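Local coordinates for protein TetR family transcriptional regulator (Rhodococcus erythropolis, PDB 4ZA6) that probably acts as a TetR-family transcriptional repressor that binds DNA and regulates the qsdA gene for degradation of quorum-sensing signals, at residues D155-A160 and K167-T172; K108-M111 and S115-S118; S68-Q73 and F82-R87; S16-E21 and T53-A58; R61-A66 and S118-I123. All coordinates share one frame; numbering follows the deposited sequence.

Contact 1: residues D155-A160 and K167-T172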
# COMPACT_ATOMS: atom_id res chain seq x y z
N ASP A 155 3.78 6.26 -5.75
CA ASP A 155 4.60 5.60 -4.76
C ASP A 155 6.06 6.05 -4.61
O ASP A 155 6.52 6.20 -3.46
CB ASP A 155 4.39 4.09 -4.72
CG ASP A 155 4.76 3.32 -5.97
OD1 ASP A 155 5.45 3.90 -6.87
OD2 ASP A 155 4.39 2.12 -6.03
N VAL A 156 6.73 6.43 -5.73
CA VAL A 156 8.12 6.93 -5.65
C VAL A 156 8.20 8.27 -4.91
O VAL A 156 9.25 8.61 -4.37
CB VAL A 156 8.88 6.94 -7.01
CG1 VAL A 156 9.19 5.51 -7.47
CG2 VAL A 156 8.10 7.70 -8.08
N HIS A 157 7.08 9.03 -4.89
CA HIS A 157 7.00 10.32 -4.21
C HIS A 157 6.70 10.09 -2.75
O HIS A 157 7.35 10.71 -1.90
CB HIS A 157 5.98 11.26 -4.86
CG HIS A 157 6.44 11.76 -6.19
ND1 HIS A 157 7.45 12.67 -6.30
CD2 HIS A 157 6.04 11.40 -7.43
CE1 HIS A 157 7.63 12.87 -7.60
NE2 HIS A 157 6.78 12.14 -8.31
N LEU A 158 5.74 9.20 -2.45
CA LEU A 158 5.44 8.87 -1.05
C LEU A 158 6.70 8.41 -0.33
O LEU A 158 6.96 8.84 0.80
CB LEU A 158 4.35 7.81 -0.98
CG LEU A 158 3.98 7.28 0.41
CD1 LEU A 158 3.64 8.41 1.40
CD2 LEU A 158 2.85 6.27 0.31
N TYR A 159 7.49 7.56 -0.98
CA TYR A 159 8.70 6.99 -0.40
C TYR A 159 9.99 7.67 -0.83
O TYR A 159 11.04 7.04 -0.70
CB TYR A 159 8.74 5.46 -0.67
CG TYR A 159 7.50 4.73 -0.22
CD1 TYR A 159 7.17 4.64 1.13
CD2 TYR A 159 6.64 4.14 -1.15
CE1 TYR A 159 6.00 4.02 1.54
CE2 TYR A 159 5.46 3.51 -0.74
CZ TYR A 159 5.16 3.44 0.60
OH TYR A 159 4.01 2.81 1.01
N ALA A 160 9.92 8.95 -1.29
CA ALA A 160 11.07 9.75 -1.73
C ALA A 160 12.27 9.76 -0.76
O ALA A 160 13.39 9.68 -1.26
CB ALA A 160 10.64 11.17 -2.07
N LYS A 167 12.07 14.42 2.00
CA LYS A 167 10.78 14.10 2.62
C LYS A 167 9.81 13.42 1.67
O LYS A 167 10.07 13.40 0.46
CB LYS A 167 10.13 15.39 3.17
CG LYS A 167 9.79 16.42 2.09
CD LYS A 167 8.54 17.22 2.46
CE LYS A 167 8.18 18.25 1.40
NZ LYS A 167 7.58 17.62 0.19
N ALA A 168 8.69 12.87 2.21
CA ALA A 168 7.63 12.25 1.43
C ALA A 168 7.04 13.39 0.61
O ALA A 168 6.71 14.43 1.17
CB ALA A 168 6.56 11.67 2.35
N GLU A 169 7.00 13.22 -0.72
CA GLU A 169 6.50 14.27 -1.62
C GLU A 169 5.00 14.10 -1.91
O GLU A 169 4.61 13.81 -3.05
CB GLU A 169 7.34 14.32 -2.90
CG GLU A 169 8.81 14.57 -2.61
CD GLU A 169 9.76 14.30 -3.76
OE1 GLU A 169 10.96 14.62 -3.61
OE2 GLU A 169 9.35 13.65 -4.75
N ILE A 170 4.17 14.28 -0.87
CA ILE A 170 2.72 14.09 -0.96
C ILE A 170 2.02 15.03 -1.94
O ILE A 170 1.24 14.56 -2.77
CB ILE A 170 2.04 13.95 0.44
CG1 ILE A 170 2.68 12.77 1.22
CG2 ILE A 170 0.50 13.78 0.33
CD1 ILE A 170 2.36 12.69 2.69
N GLU A 171 2.32 16.35 -1.87
CA GLU A 171 1.72 17.34 -2.77
C GLU A 171 2.03 17.10 -4.21
O GLU A 171 1.16 17.27 -5.05
CB GLU A 171 2.04 18.78 -2.35
CG GLU A 171 1.33 19.20 -1.07
CD GLU A 171 -0.20 19.11 -1.05
OE1 GLU A 171 -0.74 18.87 0.05
OE2 GLU A 171 -0.85 19.27 -2.10
N THR A 172 3.27 16.70 -4.51
CA THR A 172 3.67 16.38 -5.89
C THR A 172 2.92 15.14 -6.36
O THR A 172 2.48 15.11 -7.49
CB THR A 172 5.20 16.23 -6.00
OG1 THR A 172 5.81 17.47 -5.64
CG2 THR A 172 5.65 15.86 -7.38
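The turn that reverses the chain between the last two helices of the TetR-like C-terminal domain is closed by His157, in the final turn of helix 143-158, and Glu169, the N-cap residue of helix 170-181. Glu169 N donates to His157 O at 2.8 Å, nearly straight at the hydrogen (163°) but from above the carbonyl plane; Ala160 N reaches the same oxygen from the opposite face, so two bonds grip it. The side chains repeat the link: His157 ND1 donates to Glu169 OE2 at 2.6 Å, with the oxygen close to the imidazole plane. Ring and carboxylate planes are turned 38° apart. Glu169 CG lies anti to the carbonyl carbon (chi1 -59°), and the extended chain beyond it brings OE2 to the ring edge, with Glu169 CD 3.7 Å from Ala160 CB. Such a short bond to a carboxylate may raise the basicity of the imidazole. Over one ring face sits Thr172 CG2, 3.9 Å from the His157 centroid, a CH-pi contact. Replacing His157 by leucine removes the ND1 donor and would probably leave Glu169 OE2 without this mate, the carboxylate freer to turn. Alongside, Ala168 CB packs on Leu158 O at 3.3 Å. The result is a helix-loop-helix connection between consecutive helices, the last two, which in many TetR-family regulators contribute to the dimer interface, though here the assembly is a single chain.

Contact 2: residues K108-M111 and S115-S118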
# COMPACT_ATOMS: atom_id res chain seq x y z
N LYS A 108 11.96 -2.72 -2.77
CA LYS A 108 11.58 -3.84 -3.62
C LYS A 108 10.11 -4.21 -3.46
O LYS A 108 9.39 -4.32 -4.45
CB LYS A 108 12.49 -5.05 -3.36
CG LYS A 108 12.21 -6.26 -4.22
CD LYS A 108 13.33 -7.27 -4.14
CE LYS A 108 13.12 -8.36 -5.14
NZ LYS A 108 12.25 -9.46 -4.63
N LEU A 109 9.65 -4.41 -2.22
CA LEU A 109 8.25 -4.77 -1.95
C LEU A 109 7.21 -3.69 -2.34
O LEU A 109 6.11 -4.01 -2.80
CB LEU A 109 8.09 -5.14 -0.46
CG LEU A 109 8.87 -6.36 0.03
CD1 LEU A 109 8.63 -6.57 1.50
CD2 LEU A 109 8.49 -7.61 -0.74
N ALA A 110 7.58 -2.42 -2.17
CA ALA A 110 6.70 -1.28 -2.42
C ALA A 110 6.73 -0.68 -3.81
O ALA A 110 5.72 -0.16 -4.26
CB ALA A 110 6.97 -0.19 -1.40
N MET A 111 7.91 -0.61 -4.44
CA MET A 111 8.06 0.12 -5.71
C MET A 111 8.38 -0.68 -6.95
O MET A 111 8.57 -0.12 -8.02
CB MET A 111 8.99 1.32 -5.52
CG MET A 111 8.30 2.43 -4.76
SD MET A 111 9.45 3.66 -4.19
CE MET A 111 10.18 2.83 -2.71
N SER A 115 3.00 -7.55 -4.38
CA SER A 115 1.85 -7.51 -3.49
C SER A 115 1.28 -6.11 -3.16
O SER A 115 0.08 -5.87 -3.35
CB SER A 115 2.11 -8.33 -2.24
OG SER A 115 2.22 -9.70 -2.58
N ILE A 116 2.14 -5.20 -2.70
CA ILE A 116 1.73 -3.83 -2.34
C ILE A 116 1.13 -3.07 -3.54
O ILE A 116 0.01 -2.57 -3.43
CB ILE A 116 2.88 -3.04 -1.65
CG1 ILE A 116 3.28 -3.73 -0.30
CG2 ILE A 116 2.48 -1.55 -1.42
CD1 ILE A 116 4.61 -3.32 0.29
N GLU A 117 1.87 -2.99 -4.69
CA GLU A 117 1.36 -2.30 -5.88
C GLU A 117 0.08 -2.94 -6.43
O GLU A 117 -0.77 -2.20 -6.88
CB GLU A 117 2.41 -2.15 -6.99
CG GLU A 117 3.48 -1.10 -6.72
CD GLU A 117 4.40 -0.74 -7.89
OE1 GLU A 117 4.52 -1.54 -8.84
OE2 GLU A 117 4.95 0.37 -7.88
N SER A 118 -0.06 -4.29 -6.39
CA SER A 118 -1.27 -4.96 -6.91
C SER A 118 -2.52 -4.63 -6.14
O SER A 118 -3.54 -4.35 -6.75
CB SER A 118 -1.10 -6.48 -6.95
OG SER A 118 -0.04 -6.83 -7.82
O HOH W 1 4.65 -4.11 -4.95
O HOH W 2 4.79 -6.19 -2.09
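Leu109 meets Ile116 through its CB, 4.0 Å from Ile116 CD1, while its carbonyl faces the start of the next helix. Leu109 O accepts from two waters, each at 2.6 Å. Water 2 in turn accepts from Ile116 N (2.9 Å) and water 1 from Glu117 N (3.0 Å), so two amides at the beginning of helix 115-133, which lack acceptors one turn back in that helix, are tied to helix 103-111 through solvent. This is a short helix-helix corner of the C-terminal domain, with three residues between the two segments. Ala110 adds its CB, 4.3 Å from Ile116 CD1; the isoleucine CG1 stands anti to the carbonyl carbon (chi1 -63°), which sends CD1 across to Leu109 and Ala110. The Ala110 carbonyl oxygen also touches Glu117 CG at 3.5 Å. Last comes Met111, whose O lies 3.7 Å from Glu117 OE2. Glu117 OE1 makes a salt bridge with Arg152. An alanine in place of Glu117 removes the carboxylate and would probably leave Arg152 without this mate and open a gap beside Ala110 O. Glu117 OE2 lies close to Asp155 OD2, like charges that may be eased by a shared proton.

Contact 3: residues S68-Q73 and F82-R87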
# COMPACT_ATOMS: atom_id res chain seq x y z
N SER A 68 -13.88 5.39 3.50
CA SER A 68 -15.07 5.64 4.32
C SER A 68 -15.04 7.06 4.94
O SER A 68 -16.09 7.63 5.19
CB SER A 68 -15.22 4.57 5.41
OG SER A 68 -14.17 4.62 6.36
N GLN A 69 -13.83 7.62 5.14
CA GLN A 69 -13.65 8.95 5.76
C GLN A 69 -13.51 10.11 4.77
O GLN A 69 -13.76 11.26 5.14
CB GLN A 69 -12.50 8.93 6.78
CG GLN A 69 -12.86 8.11 8.04
CD GLN A 69 -11.77 7.94 9.07
OE1 GLN A 69 -12.05 7.63 10.24
NE2 GLN A 69 -10.52 8.06 8.66
N ALA A 70 -13.17 9.82 3.51
CA ALA A 70 -13.02 10.87 2.48
C ALA A 70 -14.32 11.59 2.14
O ALA A 70 -15.39 10.98 2.15
CB ALA A 70 -12.38 10.31 1.23
N SER A 71 -14.20 12.89 1.80
CA SER A 71 -15.29 13.79 1.47
C SER A 71 -15.46 13.95 -0.03
O SER A 71 -14.50 13.81 -0.79
CB SER A 71 -15.01 15.18 2.05
OG SER A 71 -14.54 15.20 3.39
N GLY A 72 -16.67 14.35 -0.41
CA GLY A 72 -17.04 14.69 -1.78
C GLY A 72 -17.22 13.56 -2.76
O GLY A 72 -17.44 12.41 -2.35
N GLN A 73 -17.19 13.89 -4.05
CA GLN A 73 -17.38 12.94 -5.16
C GLN A 73 -16.34 13.23 -6.24
O GLN A 73 -15.65 14.24 -6.18
CB GLN A 73 -18.79 13.10 -5.75
CG GLN A 73 -19.88 12.47 -4.88
CD GLN A 73 -20.92 13.46 -4.40
OE1 GLN A 73 -20.73 14.68 -4.43
NE2 GLN A 73 -22.02 12.93 -3.87
N PHE A 82 -6.47 9.56 -1.54
CA PHE A 82 -5.01 9.45 -1.73
C PHE A 82 -4.21 10.26 -0.76
O PHE A 82 -3.18 9.77 -0.29
CB PHE A 82 -4.59 9.75 -3.18
CG PHE A 82 -4.62 8.49 -4.01
CD1 PHE A 82 -3.49 7.68 -4.12
CD2 PHE A 82 -5.79 8.09 -4.63
CE1 PHE A 82 -3.53 6.50 -4.85
CE2 PHE A 82 -5.84 6.88 -5.34
CZ PHE A 82 -4.71 6.10 -5.44
N GLY A 83 -4.65 11.48 -0.48
CA GLY A 83 -4.01 12.35 0.49
C GLY A 83 -4.02 11.71 1.87
O GLY A 83 -2.99 11.65 2.54
N ARG A 84 -5.20 11.16 2.27
CA ARG A 84 -5.41 10.47 3.54
C ARG A 84 -4.52 9.24 3.67
O ARG A 84 -3.87 9.06 4.71
CB ARG A 84 -6.88 10.06 3.71
CG ARG A 84 -7.78 11.20 4.15
CD ARG A 84 -9.24 10.77 4.17
NE ARG A 84 -10.09 11.91 4.49
CZ ARG A 84 -10.43 12.26 5.73
NH1 ARG A 84 -9.99 11.56 6.76
NH2 ARG A 84 -11.20 13.31 5.93
N VAL A 85 -4.52 8.37 2.62
CA VAL A 85 -3.71 7.15 2.59
C VAL A 85 -2.21 7.54 2.73
O VAL A 85 -1.53 7.02 3.59
CB VAL A 85 -3.98 6.30 1.31
CG1 VAL A 85 -2.93 5.19 1.15
CG2 VAL A 85 -5.37 5.69 1.34
N MET A 86 -1.73 8.49 1.91
CA MET A 86 -0.32 8.88 1.94
C MET A 86 0.15 9.46 3.27
O MET A 86 1.24 9.12 3.73
CB MET A 86 0.03 9.80 0.78
CG MET A 86 -0.02 9.09 -0.54
SD MET A 86 0.67 10.08 -1.87
CE MET A 86 -0.74 11.14 -2.28
N ARG A 87 -0.68 10.30 3.90
CA ARG A 87 -0.36 10.89 5.19
C ARG A 87 -0.42 9.87 6.30
O ARG A 87 0.37 9.95 7.24
CB ARG A 87 -1.22 12.12 5.47
CG ARG A 87 -0.83 13.28 4.58
CD ARG A 87 -1.56 14.57 4.90
NE ARG A 87 -2.72 14.74 4.03
CZ ARG A 87 -2.76 15.55 2.97
NH1 ARG A 87 -1.73 16.33 2.68
NH2 ARG A 87 -3.85 15.60 2.22
O HOH W 3 -11.89 15.70 4.18
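Arg84 and Gln69 carry this surface contact, with Ala70 a smaller third partner, at the helix-helix corner where the long helix 47-69 ends and the chain turns through a short link into helix 74-90 of the C-terminal domain. Arg84 runs out extended from CG to NE and lays its guanidinium face against the last turn of the preceding helix. Gln69 O sits over that face, 3.3 Å above the plane and displaced toward the rim, 3.5 Å from Arg84 CZ. NH2 of Arg84 is 3.4 Å from the same Gln69 O, but the angle is too poor for a hydrogen bond: the carbonyl oxygen lies over the flat group rather than being met by an N-H. Such a placement should still be electrostatically favourable, since the negative end of the carbonyl rests on a delocalised positive charge. The Gln69 side chain crosses that of Arg84 at about a right angle, its amide plane 57° from the guanidinium; Gln69 CB comes 3.6 Å from Arg84 NH1. Ala70, the first residue to leave the helical conformation, sets its CA 3.7 Å from Arg84 NE. Asp80 serves both segments, accepting a hydrogen bond from Ser71 N and making a long, weak ion pair with Arg84 NE. A water completes the bridge, taking a bond from Arg84 NH2 at 3.0 Å and lying 2.8 Å from Ser71 OG.

Contact 4: residues S16-E21 and T53-A58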
# COMPACT_ATOMS: atom_id res chain seq x y z
N SER A 16 1.58 -9.39 13.56
CA SER A 16 1.81 -8.94 14.95
C SER A 16 3.28 -8.55 15.19
O SER A 16 3.55 -7.62 15.93
CB SER A 16 1.31 -9.97 15.97
OG SER A 16 2.29 -10.91 16.39
N MET A 17 4.21 -9.26 14.54
CA MET A 17 5.64 -8.97 14.62
C MET A 17 5.92 -7.61 13.97
O MET A 17 6.65 -6.82 14.54
CB MET A 17 6.46 -10.08 13.94
CG MET A 17 6.45 -11.38 14.70
SD MET A 17 7.10 -12.77 13.72
CE MET A 17 8.83 -12.59 14.04
N TYR A 18 5.29 -7.33 12.80
CA TYR A 18 5.42 -6.05 12.09
C TYR A 18 4.89 -4.91 12.97
O TYR A 18 5.62 -3.95 13.22
CB TYR A 18 4.72 -6.08 10.72
CG TYR A 18 4.58 -4.72 10.04
CD1 TYR A 18 5.70 -4.01 9.62
CD2 TYR A 18 3.33 -4.17 9.79
CE1 TYR A 18 5.58 -2.76 9.01
CE2 TYR A 18 3.19 -2.92 9.20
CZ TYR A 18 4.33 -2.22 8.80
OH TYR A 18 4.19 -0.99 8.20
N LEU A 19 3.68 -5.08 13.52
CA LEU A 19 3.02 -4.13 14.42
C LEU A 19 3.78 -3.91 15.72
O LEU A 19 3.69 -2.82 16.29
CB LEU A 19 1.61 -4.59 14.71
CG LEU A 19 0.65 -3.50 15.10
CD1 LEU A 19 0.36 -2.54 13.93
CD2 LEU A 19 -0.61 -4.08 15.68
N ALA A 20 4.51 -4.93 16.19
CA ALA A 20 5.30 -4.85 17.42
C ALA A 20 6.72 -4.31 17.16
O ALA A 20 7.50 -4.16 18.10
CB ALA A 20 5.35 -6.20 18.11
N GLU A 21 7.03 -3.97 15.89
CA GLU A 21 8.30 -3.45 15.38
C GLU A 21 9.44 -4.44 15.53
O GLU A 21 10.59 -4.07 15.75
CB GLU A 21 8.64 -2.06 15.95
CG GLU A 21 7.54 -1.03 15.78
CD GLU A 21 7.87 0.36 16.30
OE1 GLU A 21 9.05 0.64 16.58
OE2 GLU A 21 6.92 1.16 16.42
N THR A 53 2.91 -9.74 1.75
CA THR A 53 1.51 -10.09 2.04
C THR A 53 1.01 -9.31 3.23
O THR A 53 -0.09 -8.79 3.19
CB THR A 53 1.40 -11.60 2.28
OG1 THR A 53 1.87 -12.26 1.11
CG2 THR A 53 -0.02 -12.06 2.64
N VAL A 54 1.84 -9.24 4.30
CA VAL A 54 1.57 -8.55 5.55
C VAL A 54 1.33 -7.06 5.25
O VAL A 54 0.33 -6.48 5.69
CB VAL A 54 2.75 -8.79 6.54
CG1 VAL A 54 2.79 -7.75 7.67
CG2 VAL A 54 2.70 -10.21 7.13
N LEU A 55 2.23 -6.45 4.48
CA LEU A 55 2.17 -5.04 4.10
C LEU A 55 1.03 -4.75 3.13
O LEU A 55 0.44 -3.68 3.23
CB LEU A 55 3.51 -4.58 3.51
CG LEU A 55 4.70 -4.63 4.47
CD1 LEU A 55 6.00 -4.24 3.76
CD2 LEU A 55 4.44 -3.79 5.71
N ALA A 56 0.69 -5.70 2.25
CA ALA A 56 -0.43 -5.56 1.31
C ALA A 56 -1.76 -5.55 2.10
O ALA A 56 -2.63 -4.75 1.79
CB ALA A 56 -0.44 -6.71 0.32
N GLU A 57 -1.90 -6.42 3.11
CA GLU A 57 -3.13 -6.45 3.93
C GLU A 57 -3.28 -5.14 4.73
O GLU A 57 -4.38 -4.62 4.83
CB GLU A 57 -3.16 -7.69 4.85
CG GLU A 57 -3.38 -9.00 4.10
CD GLU A 57 -3.69 -10.22 4.94
OE1 GLU A 57 -3.79 -10.09 6.18
OE2 GLU A 57 -3.80 -11.32 4.36
N ALA A 58 -2.17 -4.62 5.29
CA ALA A 58 -2.13 -3.34 6.03
C ALA A 58 -2.47 -2.19 5.06
O ALA A 58 -3.15 -1.25 5.46
CB ALA A 58 -0.74 -3.12 6.61
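Between residues 16-21 and 53-58 the nearest CA atoms are those of Tyr18 and Val54, 8.0 Å apart, so the gap is bridged by side chains alone. Tyr18 holds its ring with CG anti to the backbone N (chi1 169°), which swings it toward the second helix. Leu55 CD2 lies over one face of that ring, 3.7 Å from its centroid and 21° off the normal, a CH-pi contact displaced toward the rim; its nearest ring atom is Tyr18 CZ at 3.5 Å. The leucine side chain crosses the tyrosine at about a right angle and touches it with the CD2 methyl. Lower down the tyrosine, Val54 CG1 packs on Tyr18 CB at 4.0 Å, the two side chains sliding past each other in opposite directions. The phenol oxygen is hydrogen-bonded to a bound 2-methyl-2,4-pentanediol, probably from the crystallisation liquor, and the ring is also touched by Glu94, Leu95 and Leu98 of helix 93-101. Beyond Tyr18 the first helix ends in a Schellman motif at Glu21. The arrangement is consistent with TetR-family regulators, where the first helix of the DNA-binding domain packs on the long helix that leads into the C-terminal domain.

Contact 5: residues R61-A66 and S118-I123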
# COMPACT_ATOMS: atom_id res chain seq x y z
N ARG A 61 -6.34 -2.20 4.51
CA ARG A 61 -6.98 -1.58 5.69
C ARG A 61 -6.88 -0.04 5.67
O ARG A 61 -7.85 0.64 5.95
CB ARG A 61 -6.39 -2.15 6.99
CG ARG A 61 -6.80 -3.61 7.25
CD ARG A 61 -6.41 -4.08 8.65
NE ARG A 61 -4.97 -4.01 8.92
CZ ARG A 61 -4.10 -5.00 8.72
NH1 ARG A 61 -4.52 -6.15 8.22
NH2 ARG A 61 -2.83 -4.84 9.02
N THR A 62 -5.72 0.49 5.26
CA THR A 62 -5.47 1.94 5.15
C THR A 62 -6.39 2.57 4.11
O THR A 62 -7.05 3.58 4.40
CB THR A 62 -3.97 2.19 4.89
OG1 THR A 62 -3.27 1.68 6.01
CG2 THR A 62 -3.63 3.68 4.71
N TYR A 63 -6.47 1.95 2.91
CA TYR A 63 -7.32 2.41 1.79
C TYR A 63 -8.80 2.42 2.18
O TYR A 63 -9.50 3.38 1.89
CB TYR A 63 -7.12 1.47 0.59
CG TYR A 63 -6.16 1.99 -0.46
CD1 TYR A 63 -6.61 2.80 -1.51
CD2 TYR A 63 -4.83 1.60 -0.47
CE1 TYR A 63 -5.74 3.26 -2.50
CE2 TYR A 63 -3.94 2.07 -1.44
CZ TYR A 63 -4.41 2.87 -2.47
OH TYR A 63 -3.54 3.34 -3.43
N ARG A 64 -9.28 1.32 2.81
CA ARG A 64 -10.68 1.15 3.21
C ARG A 64 -11.10 2.19 4.21
O ARG A 64 -12.23 2.68 4.15
CB ARG A 64 -10.91 -0.26 3.80
CG ARG A 64 -10.58 -1.41 2.82
CD ARG A 64 -11.66 -1.65 1.79
NE ARG A 64 -11.32 -2.76 0.89
CZ ARG A 64 -11.63 -2.78 -0.39
NH1 ARG A 64 -12.29 -1.76 -0.94
NH2 ARG A 64 -11.28 -3.81 -1.15
N LYS A 65 -10.21 2.53 5.15
CA LYS A 65 -10.48 3.54 6.17
C LYS A 65 -10.56 4.90 5.47
O LYS A 65 -11.55 5.61 5.64
CB LYS A 65 -9.38 3.53 7.25
CG LYS A 65 -9.67 4.46 8.43
CD LYS A 65 -8.53 4.49 9.43
CE LYS A 65 -8.79 5.46 10.56
NZ LYS A 65 -7.68 5.49 11.54
N ALA A 66 -9.59 5.21 4.61
CA ALA A 66 -9.60 6.48 3.88
C ALA A 66 -10.84 6.64 3.00
O ALA A 66 -11.36 7.74 2.92
CB ALA A 66 -8.33 6.64 3.06
N SER A 118 -0.06 -4.29 -6.39
CA SER A 118 -1.27 -4.96 -6.91
C SER A 118 -2.52 -4.63 -6.14
O SER A 118 -3.54 -4.35 -6.75
CB SER A 118 -1.10 -6.48 -6.95
OG SER A 118 -0.04 -6.83 -7.82
N ILE A 119 -2.47 -4.68 -4.80
CA ILE A 119 -3.65 -4.35 -3.99
C ILE A 119 -3.96 -2.84 -4.09
O ILE A 119 -5.12 -2.47 -4.23
CB ILE A 119 -3.56 -4.88 -2.53
CG1 ILE A 119 -4.93 -4.80 -1.78
CG2 ILE A 119 -2.45 -4.17 -1.72
CD1 ILE A 119 -6.04 -5.69 -2.32
N SER A 120 -2.91 -1.98 -4.09
CA SER A 120 -3.10 -0.53 -4.23
C SER A 120 -3.81 -0.25 -5.57
O SER A 120 -4.83 0.44 -5.57
CB SER A 120 -1.75 0.19 -4.17
OG SER A 120 -1.11 -0.04 -2.92
N ALA A 121 -3.33 -0.86 -6.69
CA ALA A 121 -3.91 -0.72 -8.05
C ALA A 121 -5.35 -1.27 -8.17
O ALA A 121 -6.20 -0.62 -8.78
CB ALA A 121 -3.00 -1.39 -9.07
N SER A 122 -5.64 -2.43 -7.56
CA SER A 122 -6.99 -3.02 -7.61
C SER A 122 -8.00 -2.25 -6.74
O SER A 122 -9.15 -2.11 -7.15
CB SER A 122 -6.96 -4.51 -7.26
OG SER A 122 -6.64 -4.68 -5.89
N ILE A 123 -7.58 -1.73 -5.58
CA ILE A 123 -8.47 -0.89 -4.76
C ILE A 123 -8.66 0.45 -5.47
O ILE A 123 -9.79 0.94 -5.54
CB ILE A 123 -7.98 -0.70 -3.30
CG1 ILE A 123 -7.94 -2.06 -2.55
CG2 ILE A 123 -8.89 0.31 -2.56
CD1 ILE A 123 -7.24 -2.02 -1.20
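Apolar packing dominates between Tyr63 and Ile123, where helix 47-69 and helix 115-133 run nearly side by side, their local axes 10.8 Å apart and inclined by 24°. Ile123 lies over one face of the tyrosine ring with its beta-branch: CG2 is 3.5 Å from Tyr63 CD1 and 3.8 Å from Tyr63 CB. The other branch also takes part, as Ile123 CD1 reaches Tyr63 CB at 3.9 Å. Tyr63 has its chi1 at -99°, away from the usual staggered value, and this tilts the ring across toward the neighbouring helix, so that its phenol end arrives beside Ser120.

There the contact turns to mixed polar and apolar touching. Tyr63 OH stands 3.7 Å from Ser120 CB, while Ser120 OG, 3.8 Å from Tyr63 CE2, spends its hydrogen-bonding on Ile116 O within its own helix. The tyrosine is further enclosed by Thr124 and Ile127.

Charge enters with Arg64, which is bent at chi2 (-78°) and curls its guanidinium over the isoleucine: Ile123 CG1 lies beneath one face, 4.0 Å from Arg64 NH2. The guanidinium is held by salt bridges, NH1 to Glu126 of the partner helix and NH2 to Glu60 of its own.

Ile123 thus sits between the two: CG2 and CD1 against Tyr63, CG1 under the Arg64 guanidinium. Because between the segments the buried part is van der Waals fit, and the charged pairs lie to one side, the spacing of the helices is probably set by the fit of Tyr63 on Ile123, with the Arg64-Glu126 pair adding a charged link across them.

Overall arrangement
Contacts 2, 4 and 5 are buried, contact 1 is partly buried and contact 3 lies on the surface. Helix 47-69 is shared by contacts 3, 4 and 5: contacts 4, 5 and 3 follow along it, joining it in turn to helix 4-19, helix 115-133 and helix 74-90, while contact 2 shares helix 115-133 with contact 5. Ile116 CD1 of contact 2 packs on Leu55 of contact 4, and Phe82 of contact 3 reaches Tyr63 of contact 5. Chemistry follows place: methyl groups on rings in contacts 4 and 5, water bridges in contact 2, a guanidinium lying under a backbone carbonyl and bound to a water in contact 3, and direct hydrogen bonds in contact 1.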